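Local coordinates for protein deseasin MCP-01 (Pseudoalteromonas sp., PDB 3VV3) that degrades collagen as a serine protease of the subtilisin family, cutting peptide bonds with its calcium-binding catalytic domain, at residues Lys151-Met156 against Asp184-Ser189; Val205-Asn210 against Thr243-Gly248. All coordinates share one frame; numbering follows the deposited sequence.

Interaction 1 (Lys151-Met156 against Asp184-Ser189); sequences KCIDYM and DAITAS
Ile153 faces Ala185 where two neighbouring helices of the subtilisin alpha/beta fold, 146-161 and 180-191, run side by side. Their short segments point the same way, at 16°, with axes 9.4 Å apart, as expected for two helices that each connect strands of a parallel sheet. The closest CA atoms, those of Ile153 and Ala185, are 6.5 Å apart, a spacing consistent with the small side chain of Ala185. Ile153 has the largest share of the contact and uses both branches. Ile153 CG2, anti to the backbone N, reaches the carbonyl O of Ala185 at 3.6 Å and also packs against Ala185 CB and the CB of Ser189. CD1, at the end of the other branch, touches CG1 of Ile186, while strand 45-50 meets the same isoleucine through Ile49. On its other side helix 146-161 is joined to strand 131-136 by the disulfide between Cys152 and Cys135. At the exposed margin the carboxylate of Asp154 comes toward the second helix, and Asp154 OD1 lies 3.9 Å from Ala185 CB. The polar link here is indirect: one water donates to Asp154 OD1 and to Ala185 O, the carbonyl that also takes the helical bond from Ser189 N. Ser189 has OG between its backbone N and carbonyl carbon (chi1 75°), and this OG donates to Ile186 O, three residues earlier in the same helix, at 2.6 Å.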
ATOM      1  N   LYS A 151      16.622 -15.423   1.563  1.00  5.87           N
ATOM      2  CA  LYS A 151      16.588 -16.527   0.612  1.00  6.17           C
ATOM      3  C   LYS A 151      16.523 -15.993  -0.817  1.00  5.33           C
ATOM      4  O   LYS A 151      17.171 -16.529  -1.714  1.00  4.12           O
ATOM      5  CB  LYS A 151      15.412 -17.471   0.881  1.00  8.00           C
ATOM      6  CG  LYS A 151      15.574 -18.306   2.138  1.00  9.42           C
ATOM      7  CD  LYS A 151      14.312 -19.120   2.451  1.00 14.56           C
ATOM      8  CE  LYS A 151      14.130 -20.294   1.509  1.00 13.57           C
ATOM      9  NZ  LYS A 151      12.931 -21.108   1.911  1.00 11.85           N
ATOM     10  N   CYS A 152      15.743 -14.937  -1.022  1.00  3.80           N
ATOM     11  CA  CYS A 152      15.636 -14.309  -2.340  1.00  4.28           C
ATOM     12  C   CYS A 152      16.955 -13.708  -2.799  1.00  5.05           C
ATOM     13  O   CYS A 152      17.384 -13.925  -3.932  1.00  4.87           O
ATOM     14  CB  CYS A 152      14.549 -13.229  -2.341  1.00  3.91           C
ATOM     15  SG  CYS A 152      12.874 -13.917  -2.372  1.00  7.12           S
ATOM     16  N   ILE A 153      17.589 -12.937  -1.926  1.00  4.14           N
ATOM     17  CA  ILE A 153      18.865 -12.320  -2.281  1.00  5.23           C
ATOM     18  C   ILE A 153      19.917 -13.384  -2.599  1.00  4.48           C
ATOM     19  O   ILE A 153      20.592 -13.306  -3.622  1.00  3.40           O
ATOM     20  CB  ILE A 153      19.356 -11.350  -1.186  1.00  4.57           C
ATOM     21  CG1 ILE A 153      18.327 -10.232  -0.991  1.00  3.85           C
ATOM     22  CG2 ILE A 153      20.733 -10.779  -1.552  1.00  5.57           C
ATOM     23  CD1 ILE A 153      18.485  -9.449   0.300  1.00  4.93           C
ATOM     24  N   ASP A 154      20.024 -14.392  -1.740  1.00  5.17           N
ATOM     25  CA  ASP A 154      20.951 -15.494  -1.985  1.00  8.12           C
ATOM     26  C   ASP A 154      20.667 -16.179  -3.327  1.00  5.61           C
ATOM     27  O   ASP A 154      21.594 -16.547  -4.056  1.00  5.76           O
ATOM     28  CB  ASP A 154      20.869 -16.529  -0.856  1.00  8.46           C
ATOM     29  CG  ASP A 154      21.446 -16.023   0.462  1.00 10.44           C
ATOM     30  OD1 ASP A 154      22.029 -14.917   0.507  1.00  9.22           O
ATOM     31  OD2 ASP A 154      21.314 -16.756   1.468  1.00 12.97           O
ATOM     32  N   TYR A 155      19.388 -16.366  -3.645  1.00  4.39           N
ATOM     33  CA  TYR A 155      19.010 -17.014  -4.908  1.00  4.80           C
ATOM     34  C   TYR A 155      19.492 -16.201  -6.098  1.00  4.99           C
ATOM     35  O   TYR A 155      20.077 -16.740  -7.042  1.00  5.46           O
ATOM     36  CB  TYR A 155      17.488 -17.190  -4.988  1.00  5.93           C
ATOM     37  CG  TYR A 155      16.951 -17.649  -6.332  1.00  4.02           C
ATOM     38  CD1 TYR A 155      17.024 -18.986  -6.712  1.00  6.00           C
ATOM     39  CD2 TYR A 155      16.320 -16.755  -7.198  1.00  7.46           C
ATOM     40  CE1 TYR A 155      16.522 -19.419  -7.937  1.00  7.31           C
ATOM     41  CE2 TYR A 155      15.807 -17.185  -8.430  1.00  6.20           C
ATOM     42  CZ  TYR A 155      15.912 -18.517  -8.784  1.00  6.22           C
ATOM     43  OH  TYR A 155      15.403 -18.954  -9.986  1.00  5.60           O
ATOM     44  N   MET A 156      19.241 -14.898  -6.047  1.00  4.77           N
ATOM     45  CA  MET A 156      19.643 -13.999  -7.124  1.00  5.09           C
ATOM     46  C   MET A 156      21.162 -13.952  -7.264  1.00  7.07           C
ATOM     47  O   MET A 156      21.695 -13.942  -8.381  1.00  6.20           O
ATOM     48  CB  MET A 156      19.085 -12.586  -6.866  1.00  5.21           C
ATOM     49  CG  MET A 156      17.553 -12.524  -6.817  1.00  7.23           C
ATOM     50  SD  MET A 156      16.798 -12.720  -8.449  1.00  7.70           S
ATOM     51  CE  MET A 156      15.063 -12.560  -8.018  1.00  8.11           C
ATOM     52  N   ASP A 184      24.594  -8.928   5.632  1.00  6.62           N
ATOM     53  CA  ASP A 184      25.579  -9.858   5.086  1.00  7.48           C
ATOM     54  C   ASP A 184      25.163 -10.381   3.712  1.00  7.24           C
ATOM     55  O   ASP A 184      26.007 -10.579   2.838  1.00  8.29           O
ATOM     56  CB  ASP A 184      25.789 -11.039   6.036  1.00  9.65           C
ATOM     57  CG  ASP A 184      26.583 -10.670   7.281  1.00 12.32           C
ATOM     58  OD1 ASP A 184      27.087  -9.531   7.381  1.00 12.78           O
ATOM     59  OD2 ASP A 184      26.698 -11.538   8.171  1.00 17.66           O
ATOM     60  N   ALA A 185      23.866 -10.620   3.530  1.00  5.95           N
ATOM     61  CA  ALA A 185      23.365 -11.076   2.242  1.00  6.61           C
ATOM     62  C   ALA A 185      23.593  -9.981   1.203  1.00  6.25           C
ATOM     63  O   ALA A 185      23.966 -10.256   0.053  1.00  6.09           O
ATOM     64  CB  ALA A 185      21.891 -11.429   2.338  1.00  7.89           C
ATOM     65  N   ILE A 186      23.380  -8.734   1.617  1.00  5.69           N
ATOM     66  CA  ILE A 186      23.572  -7.604   0.727  1.00  5.69           C
ATOM     67  C   ILE A 186      25.051  -7.428   0.405  1.00  5.46           C
ATOM     68  O   ILE A 186      25.414  -7.128  -0.731  1.00  6.27           O
ATOM     69  CB  ILE A 186      22.970  -6.312   1.313  1.00  5.19           C
ATOM     70  CG1 ILE A 186      21.454  -6.471   1.440  1.00  4.37           C
ATOM     71  CG2 ILE A 186      23.331  -5.104   0.444  1.00  6.62           C
ATOM     72  CD1 ILE A 186      20.770  -5.351   2.235  1.00  3.41           C
ATOM     73  N   THR A 187      25.903  -7.631   1.404  1.00  6.94           N
ATOM     74  CA  THR A 187      27.341  -7.595   1.174  1.00  7.76           C
ATOM     75  C   THR A 187      27.758  -8.631   0.137  1.00  8.84           C
ATOM     76  O   THR A 187      28.588  -8.349  -0.731  1.00  6.77           O
ATOM     77  CB  THR A 187      28.123  -7.787   2.479  1.00  8.59           C
ATOM     78  OG1 THR A 187      27.897  -6.655   3.327  1.00  7.57           O
ATOM     79  CG2 THR A 187      29.620  -7.925   2.193  1.00 10.53           C
ATOM     80  N   ALA A 188      27.158  -9.817   0.198  1.00  6.32           N
ATOM     81  CA  ALA A 188      27.473 -10.853  -0.777  1.00  7.79           C
ATOM     82  C   ALA A 188      27.032 -10.425  -2.169  1.00  9.34           C
ATOM     83  O   ALA A 188      27.713 -10.709  -3.156  1.00  7.50           O
ATOM     84  CB  ALA A 188      26.834 -12.185  -0.406  1.00  7.68           C
ATOM     85  N   SER A 189      25.878  -9.761  -2.252  1.00  6.38           N
ATOM     86  CA  SER A 189      25.410  -9.268  -3.535  1.00  5.02           C
ATOM     87  C   SER A 189      26.384  -8.221  -4.094  1.00  8.09           C
ATOM     88  O   SER A 189      26.603  -8.157  -5.309  1.00  5.85           O
ATOM     89  CB  SER A 189      23.974  -8.722  -3.447  1.00  5.91           C
ATOM     90  OG  SER A 189      23.934  -7.461  -2.810  1.00  6.80           O
TER
HETATM   91  O   HOH W   1      23.521 -13.174  -0.987  1.00  9.42           O

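Interaction 2 (Val205-Asn210 against Thr243-Gly248)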
ATOM      1  N   VAL A 205       8.814  10.879   6.848  1.00  8.71           N
ATOM      2  CA  VAL A 205       9.739  11.275   7.904  1.00 11.12           C
ATOM      3  C   VAL A 205      11.185  11.184   7.430  1.00 11.27           C
ATOM      4  O   VAL A 205      11.475  10.613   6.374  1.00  7.25           O
ATOM      5  CB  VAL A 205       9.575  10.421   9.175  1.00 10.73           C
ATOM      6  CG1 VAL A 205       8.192  10.651   9.795  1.00  7.82           C
ATOM      7  CG2 VAL A 205       9.813   8.946   8.866  1.00 10.17           C
ATOM      8  N   ASP A 206      12.075  11.749   8.237  1.00 10.96           N
ATOM      9  CA  ASP A 206      13.508  11.802   7.960  1.00 10.68           C
ATOM     10  C   ASP A 206      14.196  10.501   8.371  1.00  8.10           C
ATOM     11  O   ASP A 206      14.258  10.171   9.557  1.00  9.28           O
ATOM     12  CB  ASP A 206      14.093  13.001   8.719  1.00 10.88           C
ATOM     13  CG  ASP A 206      15.606  13.054   8.682  1.00 15.70           C
ATOM     14  OD1 ASP A 206      16.220  12.381   7.827  1.00 12.07           O
ATOM     15  OD2 ASP A 206      16.181  13.788   9.519  1.00 17.24           O
ATOM     16  N   ASN A 207      14.709   9.758   7.389  1.00  9.20           N
ATOM     17  CA  ASN A 207      15.319   8.456   7.647  1.00  7.08           C
ATOM     18  C   ASN A 207      16.690   8.545   8.319  1.00  8.71           C
ATOM     19  O   ASN A 207      17.191   7.549   8.837  1.00  9.34           O
ATOM     20  CB  ASN A 207      15.424   7.624   6.364  1.00  7.51           C
ATOM     21  CG  ASN A 207      14.081   7.101   5.893  1.00  7.71           C
ATOM     22  OD1 ASN A 207      13.062   7.286   6.554  1.00  7.82           O
ATOM     23  ND2 ASN A 207      14.079   6.422   4.746  1.00  7.52           N
ATOM     24  N   ASP A 208      17.290   9.733   8.306  1.00 10.67           N
ATOM     25  CA  ASP A 208      18.542   9.929   9.029  1.00 11.15           C
ATOM     26  C   ASP A 208      18.296   9.869  10.538  1.00 12.69           C
ATOM     27  O   ASP A 208      19.167   9.449  11.294  1.00 13.60           O
ATOM     28  CB  ASP A 208      19.216  11.250   8.641  1.00 11.01           C
ATOM     29  CG  ASP A 208      19.874  11.192   7.272  1.00 14.19           C
ATOM     30  OD1 ASP A 208      19.457  10.362   6.439  1.00 10.04           O
ATOM     31  OD2 ASP A 208      20.811  11.984   7.025  1.00 14.86           O
ATOM     32  N   GLN A 209      17.105  10.281  10.969  1.00 12.43           N
ATOM     33  CA  GLN A 209      16.750  10.231  12.392  1.00 15.35           C
ATOM     34  C   GLN A 209      15.910   9.010  12.732  1.00 19.23           C
ATOM     35  O   GLN A 209      15.847   8.587  13.889  1.00 17.95           O
ATOM     36  CB  GLN A 209      15.972  11.483  12.786  1.00 16.53           C
ATOM     37  CG  GLN A 209      16.677  12.777  12.448  1.00 25.54           C
ATOM     38  CD  GLN A 209      17.387  13.377  13.638  1.00 36.08           C
ATOM     39  OE1 GLN A 209      16.870  13.355  14.757  1.00 37.02           O
ATOM     40  NE2 GLN A 209      18.577  13.927  13.405  1.00 40.84           N
ATOM     41  N   ASN A 210      15.249   8.460  11.720  1.00 13.11           N
ATOM     42  CA  ASN A 210      14.320   7.355  11.892  1.00 13.35           C
ATOM     43  C   ASN A 210      14.629   6.280  10.859  1.00 15.06           C
ATOM     44  O   ASN A 210      13.975   6.223   9.823  1.00 14.73           O
ATOM     45  CB  ASN A 210      12.883   7.847  11.683  1.00 13.35           C
ATOM     46  CG  ASN A 210      12.550   9.069  12.529  1.00 20.13           C
ATOM     47  OD1 ASN A 210      12.227   8.941  13.708  1.00 23.00           O
ATOM     48  ND2 ASN A 210      12.628  10.258  11.931  1.00 14.22           N
ATOM     49  N   THR A 243      21.614  11.775   4.237  1.00  9.98           N
ATOM     50  CA  THR A 243      22.693  10.811   4.054  1.00 10.45           C
ATOM     51  C   THR A 243      22.181   9.400   3.766  1.00 10.03           C
ATOM     52  O   THR A 243      22.907   8.581   3.192  1.00  9.64           O
ATOM     53  CB  THR A 243      23.649  10.778   5.271  1.00 13.16           C
ATOM     54  OG1 THR A 243      22.954  10.293   6.427  1.00 12.10           O
ATOM     55  CG2 THR A 243      24.207  12.176   5.563  1.00 14.29           C
ATOM     56  N   SER A 244      20.935   9.121   4.147  1.00  9.07           N
ATOM     57  CA  SER A 244      20.410   7.754   4.070  1.00  7.46           C
ATOM     58  C   SER A 244      19.504   7.493   2.861  1.00  7.79           C
ATOM     59  O   SER A 244      19.119   6.347   2.604  1.00  8.40           O
ATOM     60  CB  SER A 244      19.677   7.384   5.365  1.00  9.38           C
ATOM     61  OG  SER A 244      18.490   8.141   5.509  1.00  9.24           O
ATOM     62  N   VAL A 245      19.149   8.545   2.130  1.00  5.06           N
ATOM     63  CA  VAL A 245      18.420   8.384   0.872  1.00  7.23           C
ATOM     64  C   VAL A 245      19.204   9.098  -0.231  1.00  8.01           C
ATOM     65  O   VAL A 245      19.756  10.176  -0.008  1.00  6.49           O
ATOM     66  CB  VAL A 245      16.970   8.922   0.972  1.00  7.00           C
ATOM     67  CG1 VAL A 245      16.220   8.722  -0.356  1.00  5.40           C
ATOM     68  CG2 VAL A 245      16.230   8.222   2.112  1.00  5.10           C
ATOM     69  N   ASP A 246      19.256   8.505  -1.419  1.00  6.36           N
ATOM     70  CA  ASP A 246      20.205   8.963  -2.436  1.00  4.77           C
ATOM     71  C   ASP A 246      19.636   9.912  -3.487  1.00  7.58           C
ATOM     72  O   ASP A 246      20.299  10.868  -3.889  1.00  7.88           O
ATOM     73  CB  ASP A 246      20.835   7.748  -3.123  1.00  6.32           C
ATOM     74  CG  ASP A 246      21.584   6.870  -2.151  1.00  8.27           C
ATOM     75  OD1 ASP A 246      22.418   7.422  -1.394  1.00  7.95           O
ATOM     76  OD2 ASP A 246      21.341   5.639  -2.139  1.00  8.73           O
ATOM     77  N   MET A 247      18.422   9.632  -3.948  1.00  5.48           N
ATOM     78  CA  MET A 247      17.826  10.391  -5.047  1.00  7.33           C
ATOM     79  C   MET A 247      16.338  10.078  -5.124  1.00  7.73           C
ATOM     80  O   MET A 247      15.841   9.257  -4.362  1.00  6.40           O
ATOM     81  CB  MET A 247      18.505  10.036  -6.373  1.00  7.36           C
ATOM     82  CG  MET A 247      18.362   8.558  -6.750  1.00  7.01           C
ATOM     83  SD  MET A 247      19.150   8.166  -8.330  1.00  8.15           S
ATOM     84  CE  MET A 247      18.131   9.103  -9.470  1.00 12.21           C
ATOM     85  N   GLY A 248      15.633  10.719  -6.051  1.00  5.18           N
ATOM     86  CA  GLY A 248      14.207  10.484  -6.202  1.00  6.41           C
ATOM     87  C   GLY A 248      13.832  10.024  -7.597  1.00  5.87           C
ATOM     88  O   GLY A 248      14.617  10.167  -8.529  1.00  5.96           O
TER
HETATM   89  O   HOH W   2      16.920   5.254   3.955  1.00  6.61           O
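Asp208 reaches across to Thr243 and Ser244 with its carboxylate, and each oxygen takes a backbone N-H and a hydroxyl. Asp208 OD2 receives Thr243 N through its syn lone pair at 2.9 Å, while Thr243 OG1 donates to the same oxygen from above the carboxylate plane. Asp208 OD1 accepts Ser244 OG at 2.6 Å, nearly along its C-O axis, and Ser244 N at 3.0 Å on the syn side, 20° out of the plane. Ser244 OG stands between its backbone N and carbonyl carbon (chi1 68°), close enough to its own N-H for both to reach Asp208 OD1. Four bonds thus fix the rotation of the carboxylate, and the two N-H groups would probably stabilise its negative charge. An alanine in place of Asp208 would probably leave both hydroxyls and both backbone N-H groups without these acceptors. Beside this network Ser244 OG sits 3.2 Å from Asn207 CB. The side chain of Asn207 crosses that of Val245 obliquely; its ND2 also donates to Ala200 O and to a water that bridges to Ser244 O. On the aspartate's own side, Asp206 OD1 accepts Asp208 N, closing an Asx turn, so the contact joins that turn to the loop leading into edge strand 247-250 of the subtilisin-fold sheet.

How the interactions relate
Strands 45-50, 89-91 and 131-136 and helix 105-114 come first from the N terminus; the chain then enters helix 146-161, passes through strand 166-171 and returns in helix 180-191, where interaction 1 closes the excursion by packing the second helix beside the first. After strand 195-199, interaction 2 closes the loop that runs from 205-210 through strand 222-228 to 243-248. The two contacts therefore stand in series, neither enclosing nor crossing the other. Interaction 1 ties together two helices that flank the central parallel sheet, whereas interaction 2 joins loops near its 247-250 edge. Their centres are 23 Å apart and their nearest atoms about 11 Å, without direct touch.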